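Local coordinates for protein type ii site-specific deoxyribonuclease (Klebsiella pneumoniae, PDB 6EKR) that probably cuts double-stranded DNA at a specific sequence, as a type IIP restriction endonuclease of the PD-(D/E)xK nuclease superfamily, at residues W99-N108 / R284-D292. The protein carries 2 engineered substitutions. Residues are numbered along the deposited sequence; the frame is centred on the assembly and turned at random.
Sequences WSSFDSRRAN and RTMGDFLFD
With CG of Trp99 turned anti to the backbone N (chi1 -164°), the indole reaches over to helix 286-298 and brings its pyrrole side against Gly287 and Phe291; Ser104 OG, likewise anti to its own N, extends to Asp288. The indole nitrogen NE1 meets Gly287 O at the ring edge, near the ring plane, in a weak hydrogen bond of 3.3 Å. Trp99 CD1 lies 3.6 Å from Phe291 CB, whereas the five-membered ring of Trp99 and the Phe291 ring, their planes inclined by only 12°, are slid so far apart that they hardly overlap. On the benzene side of the indole, Leu290 CD1 approaches CZ2 obliquely and also packs on Ala107 CB at 3.7 Å. The other flank of the contact is polar: Ser104 OG donates to Asp288 OD1 over 3.1 Å, arriving well above the carboxylate plane. Between these flanks the backbones come close, with CA atoms of Ser104 and Gly287 4.2 Å apart and a Gly287 CA-H pointing at Ser104 O. The N-to-C directions of segments 101-108 and 286-292 make an angle of 114°. Helix 286-298 follows directly on strand 283-285, the edge strand, within this chain, of the five-stranded mixed sheet of the PD-(D/E)xK nuclease fold, and helix 101-125 packs across its first turns. A capping box of Ser100 and Asp103 caps the N-terminus of helix 101-125, and Asp103 CB and Ser104 N lie over the rim of one face of the Trp99 ring. Farther along, the Asn108 amide lies beside the N-terminus of helix 286-298, where OD1 accepts a weak bond from Met286 N, although the modelled position of this oxygen is doubtful; ND2 is held by Cys266 O. Phe88 of helix 78-91 touches both Ala107 and Leu290.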
ATOM      1  N   TRP A  99       5.544 -37.293  -3.694  1.00 62.37           N
ATOM      2  CA  TRP A  99       6.032 -35.968  -3.311  1.00 61.79           C
ATOM      3  C   TRP A  99       6.622 -35.972  -1.899  1.00 61.62           C
ATOM      4  O   TRP A  99       6.034 -35.431  -0.967  1.00 61.60           O
ATOM      5  CB  TRP A  99       4.935 -34.893  -3.471  1.00 61.32           C
ATOM      6  CG  TRP A  99       5.463 -33.467  -3.476  1.00 60.54           C
ATOM      7  CD1 TRP A  99       5.354 -32.546  -2.471  1.00 59.55           C
ATOM      8  CD2 TRP A  99       6.194 -32.822  -4.530  1.00 60.21           C
ATOM      9  NE1 TRP A  99       5.968 -31.372  -2.832  1.00 59.29           N
ATOM     10  CE2 TRP A  99       6.488 -31.511  -4.091  1.00 59.73           C
ATOM     11  CE3 TRP A  99       6.630 -33.224  -5.801  1.00 59.62           C
ATOM     12  CZ2 TRP A  99       7.190 -30.598  -4.881  1.00 59.76           C
ATOM     13  CZ3 TRP A  99       7.325 -32.313  -6.585  1.00 59.47           C
ATOM     14  CH2 TRP A  99       7.596 -31.016  -6.122  1.00 59.74           C
ATOM     15  N   SER A 100       7.797 -36.578  -1.757  1.00 61.64           N
ATOM     16  CA  SER A 100       8.489 -36.666  -0.469  1.00 61.93           C
ATOM     17  C   SER A 100       8.927 -35.293   0.064  1.00 62.29           C
ATOM     18  O   SER A 100       8.731 -34.265  -0.597  1.00 62.45           O
ATOM     19  CB  SER A 100       9.709 -37.591  -0.582  1.00 61.81           C
ATOM     20  OG  SER A 100      10.797 -36.940  -1.221  1.00 61.47           O
ATOM     21  N   SER A 101       9.525 -35.284   1.256  1.00 62.31           N
ATOM     22  CA  SER A 101      10.097 -34.062   1.803  1.00 62.33           C
ATOM     23  C   SER A 101      11.327 -33.671   0.989  1.00 62.35           C
ATOM     24  O   SER A 101      11.733 -32.501   0.994  1.00 62.56           O
ATOM     25  CB  SER A 101      10.446 -34.216   3.288  1.00 62.30           C
ATOM     26  OG  SER A 101      11.713 -34.835   3.471  1.00 62.62           O
ATOM     27  N   PHE A 102      11.910 -34.647   0.295  1.00 62.06           N
ATOM     28  CA  PHE A 102      13.052 -34.381  -0.572  1.00 62.14           C
ATOM     29  C   PHE A 102      12.607 -33.793  -1.902  1.00 61.78           C
ATOM     30  O   PHE A 102      13.366 -33.067  -2.545  1.00 61.99           O
ATOM     31  CB  PHE A 102      13.913 -35.627  -0.782  1.00 62.38           C
ATOM     32  CG  PHE A 102      15.001 -35.778   0.243  1.00 63.96           C
ATOM     33  CD1 PHE A 102      16.301 -35.340  -0.030  1.00 65.08           C
ATOM     34  CD2 PHE A 102      14.732 -36.347   1.497  1.00 65.01           C
ATOM     35  CE1 PHE A 102      17.325 -35.470   0.933  1.00 64.88           C
ATOM     36  CE2 PHE A 102      15.748 -36.484   2.461  1.00 65.17           C
ATOM     37  CZ  PHE A 102      17.046 -36.040   2.176  1.00 64.43           C
ATOM     38  N   ASP A 103      11.377 -34.100  -2.311  1.00 60.99           N
ATOM     39  CA  ASP A 103      10.811 -33.490  -3.503  1.00 60.07           C
ATOM     40  C   ASP A 103      10.417 -32.046  -3.214  1.00 59.54           C
ATOM     41  O   ASP A 103      10.660 -31.153  -4.022  1.00 59.45           O
ATOM     42  CB  ASP A 103       9.626 -34.298  -4.002  1.00 60.01           C
ATOM     43  CG  ASP A 103      10.026 -35.680  -4.459  1.00 60.29           C
ATOM     44  OD1 ASP A 103      10.675 -35.812  -5.521  1.00 59.44           O
ATOM     45  OD2 ASP A 103       9.684 -36.643  -3.746  1.00 61.70           O
ATOM     46  N   SER A 104       9.841 -31.825  -2.038  1.00 58.99           N
ATOM     47  CA  SER A 104       9.454 -30.495  -1.605  1.00 58.35           C
ATOM     48  C   SER A 104      10.661 -29.596  -1.363  1.00 57.79           C
ATOM     49  O   SER A 104      10.663 -28.467  -1.824  1.00 57.84           O
ATOM     50  CB  SER A 104       8.555 -30.570  -0.369  1.00 58.48           C
ATOM     51  OG  SER A 104       8.337 -29.293   0.207  1.00 59.39           O
ATOM     52  N   ARG A 105      11.684 -30.093  -0.665  1.00 57.30           N
ATOM     53  CA  ARG A 105      12.883 -29.285  -0.354  1.00 57.13           C
ATOM     54  C   ARG A 105      13.610 -28.792  -1.596  1.00 55.92           C
ATOM     55  O   ARG A 105      14.166 -27.697  -1.605  1.00 55.97           O
ATOM     56  CB  ARG A 105      13.888 -30.070   0.484  1.00 57.13           C
ATOM     57  CG  ARG A 105      13.643 -30.081   1.977  1.00 58.86           C
ATOM     58  CD  ARG A 105      14.642 -31.033   2.656  1.00 59.12           C
ATOM     59  NE  ARG A 105      14.251 -31.418   4.017  1.00 62.57           N
ATOM     60  CZ  ARG A 105      14.518 -32.604   4.562  1.00 63.69           C
ATOM     61  NH1 ARG A 105      15.161 -33.534   3.859  1.00 64.39           N
ATOM     62  NH2 ARG A 105      14.133 -32.866   5.805  1.00 63.94           N
ATOM     63  N   ARG A 106      13.625 -29.617  -2.633  1.00 54.82           N
ATOM     64  CA  ARG A 106      14.358 -29.292  -3.845  1.00 53.78           C
ATOM     65  C   ARG A 106      13.542 -28.388  -4.767  1.00 52.86           C
ATOM     66  O   ARG A 106      14.101 -27.513  -5.430  1.00 52.57           O
ATOM     67  CB  ARG A 106      14.813 -30.559  -4.566  1.00 53.86           C
ATOM     68  CG  ARG A 106      15.744 -30.287  -5.725  1.00 54.02           C
ATOM     69  CD  ARG A 106      16.084 -31.561  -6.468  1.00 55.96           C
ATOM     70  NE  ARG A 106      14.898 -32.318  -6.883  1.00 56.24           N
ATOM     71  CZ  ARG A 106      14.941 -33.542  -7.401  1.00 56.03           C
ATOM     72  NH1 ARG A 106      16.111 -34.154  -7.570  1.00 56.56           N
ATOM     73  NH2 ARG A 106      13.819 -34.155  -7.742  1.00 55.19           N
ATOM     74  N   ALA A 107      12.225 -28.604  -4.806  1.00 51.66           N
ATOM     75  CA  ALA A 107      11.315 -27.689  -5.495  1.00 50.50           C
ATOM     76  C   ALA A 107      11.474 -26.296  -4.887  1.00 49.84           C
ATOM     77  O   ALA A 107      11.635 -25.298  -5.606  1.00 50.06           O
ATOM     78  CB  ALA A 107       9.887 -28.162  -5.387  1.00 50.13           C
ATOM     79  N   ASN A 108      11.478 -26.251  -3.557  1.00 48.49           N
ATOM     80  CA  ASN A 108      11.689 -25.015  -2.839  1.00 47.20           C
ATOM     81  C   ASN A 108      13.020 -24.380  -3.194  1.00 46.56           C
ATOM     82  O   ASN A 108      13.072 -23.200  -3.519  1.00 46.61           O
ATOM     83  CB  ASN A 108      11.607 -25.246  -1.339  1.00 46.99           C
ATOM     84  CG  ASN A 108      11.285 -23.987  -0.583  1.00 46.39           C
ATOM     85  OD1 ASN A 108      10.228 -23.393  -0.785  1.00 45.78           O
ATOM     86  ND2 ASN A 108      12.183 -23.575   0.304  1.00 46.29           N
ATOM     87  N   ARG A 284       3.074 -22.451   4.813  1.00 50.53           N
ATOM     88  CA  ARG A 284       3.857 -23.582   4.329  1.00 51.31           C
ATOM     89  C   ARG A 284       4.994 -23.120   3.405  1.00 51.67           C
ATOM     90  O   ARG A 284       5.429 -21.983   3.486  1.00 51.86           O
ATOM     91  CB  ARG A 284       2.947 -24.642   3.671  1.00 51.56           C
ATOM     92  CG  ARG A 284       1.715 -25.073   4.485  1.00 51.61           C
ATOM     93  CD  ARG A 284       1.366 -26.524   4.181  1.00 54.63           C
ATOM     94  NE  ARG A 284       0.077 -26.953   4.736  1.00 57.13           N
ATOM     95  CZ  ARG A 284      -1.078 -26.936   4.066  1.00 58.63           C
ATOM     96  NH1 ARG A 284      -1.120 -26.506   2.813  1.00 59.26           N
ATOM     97  NH2 ARG A 284      -2.203 -27.340   4.645  1.00 58.47           N
ATOM     98  N   THR A 285       5.457 -23.999   2.524  1.00 52.35           N
ATOM     99  CA  THR A 285       6.694 -23.793   1.773  1.00 53.06           C
ATOM    100  C   THR A 285       6.372 -23.676   0.284  1.00 53.47           C
ATOM    101  O   THR A 285       5.259 -24.023  -0.127  1.00 53.96           O
ATOM    102  CB  THR A 285       7.652 -24.969   2.064  1.00 53.12           C
ATOM    103  OG1 THR A 285       8.132 -24.856   3.406  1.00 53.36           O
ATOM    104  CG2 THR A 285       8.834 -24.951   1.185  1.00 54.02           C
HETATM  105  N   MSE A 286       7.309 -23.175  -0.526  1.00 53.59           N
HETATM  106  CA  MSE A 286       7.068 -23.083  -1.975  1.00 53.87           C
HETATM  107  C   MSE A 286       7.034 -24.455  -2.639  1.00 53.49           C
HETATM  108  O   MSE A 286       6.343 -24.645  -3.639  1.00 53.47           O
HETATM  109  CB  MSE A 286       8.059 -22.151  -2.680  1.00 54.43           C
HETATM  110  CG  MSE A 286       7.699 -20.663  -2.614  1.00 56.54           C
HETATM  111 SE   MSE A 286       5.843 -20.252  -3.089  1.00 63.53          SE
HETATM  112  CE  MSE A 286       5.860 -20.864  -4.943  1.00 61.15           C
ATOM    113  N   GLY A 287       7.779 -25.406  -2.074  1.00 53.09           N
ATOM    114  CA  GLY A 287       7.628 -26.822  -2.409  1.00 52.50           C
ATOM    115  C   GLY A 287       6.278 -27.380  -1.965  1.00 52.45           C
ATOM    116  O   GLY A 287       5.643 -28.135  -2.710  1.00 52.49           O
ATOM    117  N   ASP A 288       5.832 -27.017  -0.759  1.00 52.04           N
ATOM    118  CA  ASP A 288       4.497 -27.404  -0.288  1.00 52.02           C
ATOM    119  C   ASP A 288       3.404 -26.754  -1.129  1.00 51.59           C
ATOM    120  O   ASP A 288       2.318 -27.328  -1.313  1.00 51.61           O
ATOM    121  CB  ASP A 288       4.289 -27.024   1.184  1.00 52.49           C
ATOM    122  CG  ASP A 288       5.180 -27.815   2.142  1.00 53.75           C
ATOM    123  OD1 ASP A 288       5.656 -28.926   1.775  1.00 54.97           O
ATOM    124  OD2 ASP A 288       5.394 -27.314   3.272  1.00 53.72           O
ATOM    125  N   PHE A 289       3.700 -25.549  -1.622  1.00 50.89           N
ATOM    126  CA  PHE A 289       2.803 -24.802  -2.495  1.00 50.23           C
ATOM    127  C   PHE A 289       2.361 -25.614  -3.696  1.00 50.06           C
ATOM    128  O   PHE A 289       1.179 -25.642  -4.012  1.00 50.22           O
ATOM    129  CB  PHE A 289       3.464 -23.505  -2.976  1.00 50.04           C
ATOM    130  CG  PHE A 289       2.633 -22.732  -3.978  1.00 49.13           C
ATOM    131  CD1 PHE A 289       1.629 -21.867  -3.550  1.00 47.94           C
ATOM    132  CD2 PHE A 289       2.853 -22.879  -5.341  1.00 47.33           C
ATOM    133  CE1 PHE A 289       0.861 -21.164  -4.466  1.00 47.34           C
ATOM    134  CE2 PHE A 289       2.085 -22.184  -6.257  1.00 47.02           C
ATOM    135  CZ  PHE A 289       1.087 -21.323  -5.818  1.00 47.47           C
ATOM    136  N   LEU A 290       3.311 -26.261  -4.364  1.00 49.94           N
ATOM    137  CA  LEU A 290       3.017 -26.981  -5.596  1.00 49.96           C
ATOM    138  C   LEU A 290       2.067 -28.108  -5.315  1.00 50.26           C
ATOM    139  O   LEU A 290       1.051 -28.238  -5.993  1.00 50.33           O
ATOM    140  CB  LEU A 290       4.285 -27.499  -6.264  1.00 49.74           C
ATOM    141  CG  LEU A 290       5.312 -26.428  -6.621  1.00 49.54           C
ATOM    142  CD1 LEU A 290       6.660 -27.060  -6.886  1.00 48.89           C
ATOM    143  CD2 LEU A 290       4.829 -25.626  -7.818  1.00 50.10           C
ATOM    144  N   PHE A 291       2.380 -28.902  -4.293  1.00 50.74           N
ATOM    145  CA  PHE A 291       1.510 -30.007  -3.904  1.00 51.20           C
ATOM    146  C   PHE A 291       0.131 -29.499  -3.466  1.00 51.16           C
ATOM    147  O   PHE A 291      -0.880 -30.026  -3.907  1.00 51.33           O
ATOM    148  CB  PHE A 291       2.145 -30.906  -2.825  1.00 51.64           C
ATOM    149  CG  PHE A 291       1.176 -31.896  -2.227  1.00 52.51           C
ATOM    150  CD1 PHE A 291       0.842 -33.062  -2.908  1.00 53.29           C
ATOM    151  CD2 PHE A 291       0.562 -31.636  -1.001  1.00 53.22           C
ATOM    152  CE1 PHE A 291      -0.080 -33.961  -2.369  1.00 54.11           C
ATOM    153  CE2 PHE A 291      -0.360 -32.528  -0.450  1.00 53.59           C
ATOM    154  CZ  PHE A 291      -0.682 -33.691  -1.132  1.00 53.57           C
ATOM    155  N   ASP A 292       0.088 -28.480  -2.613  1.00 51.01           N
ATOM    156  CA  ASP A 292      -1.194 -27.941  -2.188  1.00 51.36           C
ATOM    157  C   ASP A 292      -2.058 -27.489  -3.367  1.00 51.36           C
ATOM    158  O   ASP A 292      -3.260 -27.772  -3.408  1.00 51.46           O
ATOM    159  CB  ASP A 292      -1.001 -26.806  -1.189  1.00 51.65           C
ATOM    160  CG  ASP A 292      -0.498 -27.296   0.150  1.00 52.48           C
ATOM    161  OD1 ASP A 292      -0.966 -28.357   0.609  1.00 53.99           O
ATOM    162  OD2 ASP A 292       0.354 -26.621   0.754  1.00 53.11           O
TER